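Local coordinates for RsbT co-antagonist protein RsbRA (PDB 2BNL) that regulates the general stress factor sigma-B within the stressosome by stimulating the RsbT kinase toward RsbS, this chain being its globin-like N-terminal domain, at residues 43-48 with 68-73. Sequence-based numbering, arbitrary orientation.
Sequences ENISKE and SELALR
A single salt bridge ties segment 43-48 to segment 68-73: NH1 of Arg73 donates to OE2 of Glu48 across 2.5 Å. The N-H...O angle of 130° marks a bent bond. Carboxylate and guanidinium planes are almost parallel but stepped, since NH1 lies above the carboxylate plane; OE2 is the oxygen that bonds. The other oxygen, Glu48 OE1, turns to the backbone of the opposite helix, 3.4 Å from Leu70 CA, while Leu70 CD1 touches Glu48 OE2 at 3.5 Å and gives the carboxylate an apolar flank. Around the guanidinium, Ile45 CG1 lies over one face toward the rim, 3.4 Å from Arg73 NH2, and Asn44 presents its CB 3.3 Å from Arg73 NH1. The amide of Asn44 is engaged elsewhere, its OD1 bonded to Gln40.

Torsions explain the reach. Arg73 sets CG anti to its backbone N and runs extended until a bend at chi3 (141°); the arm crosses the gap to helix 39-54, where NH2 makes a weak hydrogen bond to Val41 O. Glu48 is extended beyond CG to meet it. An alanine here removes the guanidinium, and with it the bond to Glu48 and the cover on Ile45 CG1, and would probably weaken the helix pairing and leave the carboxylate poorly compensated. Deeper in, Ile45 CG2 and Leu70 CD1 make a looser apolar contact at 4.3 Å.

The segment axes stay 10.8 Å apart at 155°, a nearly antiparallel helix pair joined by side chains within the all-helical, globin-like fold of the RsbR N-terminal domain.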
loop_
_atom_site.group_PDB
_atom_site.type_symbol
_atom_site.label_atom_id
_atom_site.label_comp_id
_atom_site.label_asym_id
_atom_site.label_seq_id
_atom_site.Cartn_x
_atom_site.Cartn_y
_atom_site.Cartn_z
ATOM N N GLU A 43 0.007 17.308 12.460
ATOM C CA GLU A 43 -1.085 16.945 13.351
ATOM C C GLU A 43 -2.469 16.925 12.646
ATOM O O GLU A 43 -3.253 16.043 12.837
ATOM C CB GLU A 43 -1.081 17.835 14.603
ATOM C CG GLU A 43 -2.185 17.508 15.570
ATOM C CD GLU A 43 -2.309 18.494 16.742
ATOM O OE1 GLU A 43 -1.251 18.818 17.302
ATOM O OE2 GLU A 43 -3.453 19.009 17.015
ATOM N N ASN A 44 -2.707 17.915 11.837
ATOM C CA ASN A 44 -3.951 18.055 11.126
ATOM C C ASN A 44 -4.147 16.931 10.108
ATOM O O ASN A 44 -5.240 16.474 9.883
ATOM C CB ASN A 44 -4.049 19.415 10.452
ATOM C CG ASN A 44 -4.359 20.534 11.388
ATOM O OD1 ASN A 44 -4.456 20.388 12.596
ATOM N ND2 ASN A 44 -4.413 21.706 10.826
ATOM N N ILE A 45 -3.074 16.533 9.466
ATOM C CA ILE A 45 -3.104 15.312 8.642
ATOM C C ILE A 45 -3.450 14.033 9.402
ATOM O O ILE A 45 -4.318 13.279 8.949
ATOM C CB ILE A 45 -1.750 15.078 7.894
ATOM C CG1 ILE A 45 -1.533 16.169 6.860
ATOM C CG2 ILE A 45 -1.736 13.685 7.289
ATOM C CD1 ILE A 45 -0.137 16.300 6.438
ATOM N N SER A 46 -2.817 13.818 10.559
ATOM C CA SER A 46 -3.124 12.671 11.393
ATOM C C SER A 46 -4.548 12.704 11.851
ATOM O O SER A 46 -5.161 11.657 11.910
ATOM C CB SER A 46 -2.182 12.608 12.565
ATOM O OG SER A 46 -0.888 12.738 11.983
ATOM N N LYS A 47 -5.037 13.882 12.233
ATOM C CA LYS A 47 -6.408 14.017 12.696
ATOM C C LYS A 47 -7.416 13.753 11.558
ATOM O O LYS A 47 -8.427 13.101 11.813
ATOM C CB LYS A 47 -6.635 15.388 13.428
ATOM C CG LYS A 47 -8.109 15.667 13.750
ATOM C CD LYS A 47 -8.716 14.668 14.679
ATOM C CE LYS A 47 -10.182 15.148 15.249
ATOM N NZ LYS A 47 -11.024 13.967 15.530
ATOM N N GLU A 48 -7.157 14.266 10.389
ATOM C CA GLU A 48 -8.040 14.066 9.195
ATOM C C GLU A 48 -8.040 12.584 8.892
ATOM O O GLU A 48 -9.041 12.008 8.513
ATOM C CB GLU A 48 -7.491 14.715 7.942
ATOM C CG GLU A 48 -8.067 16.047 7.460
ATOM C CD GLU A 48 -7.473 16.520 6.091
ATOM O OE1 GLU A 48 -8.278 16.527 5.098
ATOM O OE2 GLU A 48 -6.223 16.907 6.018
ATOM N N SER A 68 -11.073 12.338 -0.255
ATOM C CA SER A 68 -10.734 13.140 -1.403
ATOM C C SER A 68 -10.059 14.446 -0.951
ATOM O O SER A 68 -9.047 14.896 -1.581
ATOM C CB SER A 68 -12.016 13.449 -2.181
ATOM O OG SER A 68 -11.872 14.583 -2.922
ATOM N N GLU A 69 -10.609 15.057 0.078
ATOM C CA GLU A 69 -9.992 16.231 0.696
ATOM C C GLU A 69 -8.597 15.993 1.268
ATOM O O GLU A 69 -7.689 16.863 1.105
ATOM C CB GLU A 69 -10.857 16.804 1.777
ATOM C CG GLU A 69 -10.492 18.278 1.974
ATOM C CD GLU A 69 -11.223 19.347 1.031
ATOM O OE1 GLU A 69 -11.060 19.464 -0.253
ATOM O OE2 GLU A 69 -11.987 20.156 1.669
ATOM N N LEU A 70 -8.424 14.880 1.989
ATOM C CA LEU A 70 -7.104 14.606 2.530
ATOM C C LEU A 70 -6.070 14.445 1.392
ATOM O O LEU A 70 -4.927 14.952 1.508
ATOM C CB LEU A 70 -7.091 13.369 3.399
ATOM C CG LEU A 70 -5.742 12.843 3.933
ATOM C CD1 LEU A 70 -5.156 13.915 4.654
ATOM C CD2 LEU A 70 -5.943 11.741 4.888
ATOM N N ALA A 71 -6.437 13.729 0.314
ATOM C CA ALA A 71 -5.491 13.426 -0.773
ATOM C C ALA A 71 -5.119 14.687 -1.524
ATOM O O ALA A 71 -3.937 14.918 -1.844
ATOM C CB ALA A 71 -6.100 12.383 -1.709
ATOM N N LEU A 72 -6.108 15.504 -1.814
ATOM C CA LEU A 72 -5.900 16.778 -2.465
ATOM C C LEU A 72 -5.005 17.733 -1.696
ATOM O O LEU A 72 -4.094 18.347 -2.239
ATOM C CB LEU A 72 -7.246 17.449 -2.736
ATOM C CG LEU A 72 -7.285 18.791 -3.443
ATOM C CD1 LEU A 72 -6.630 18.775 -4.776
ATOM C CD2 LEU A 72 -8.651 19.426 -3.503
ATOM N N ARG A 73 -5.207 17.782 -0.383
ATOM C CA ARG A 73 -4.345 18.603 0.483
ATOM C C ARG A 73 -2.930 18.076 0.427
ATOM O O ARG A 73 -1.960 18.874 0.336
ATOM C CB ARG A 73 -4.865 18.533 1.934
ATOM C CG ARG A 73 -4.288 19.480 2.923
ATOM C CD ARG A 73 -4.953 19.183 4.403
ATOM N NE ARG A 73 -3.850 19.336 5.334
ATOM C CZ ARG A 73 -3.815 19.121 6.683
ATOM N NH1 ARG A 73 -4.910 18.608 7.365
ATOM N NH2 ARG A 73 -2.607 19.406 7.328
#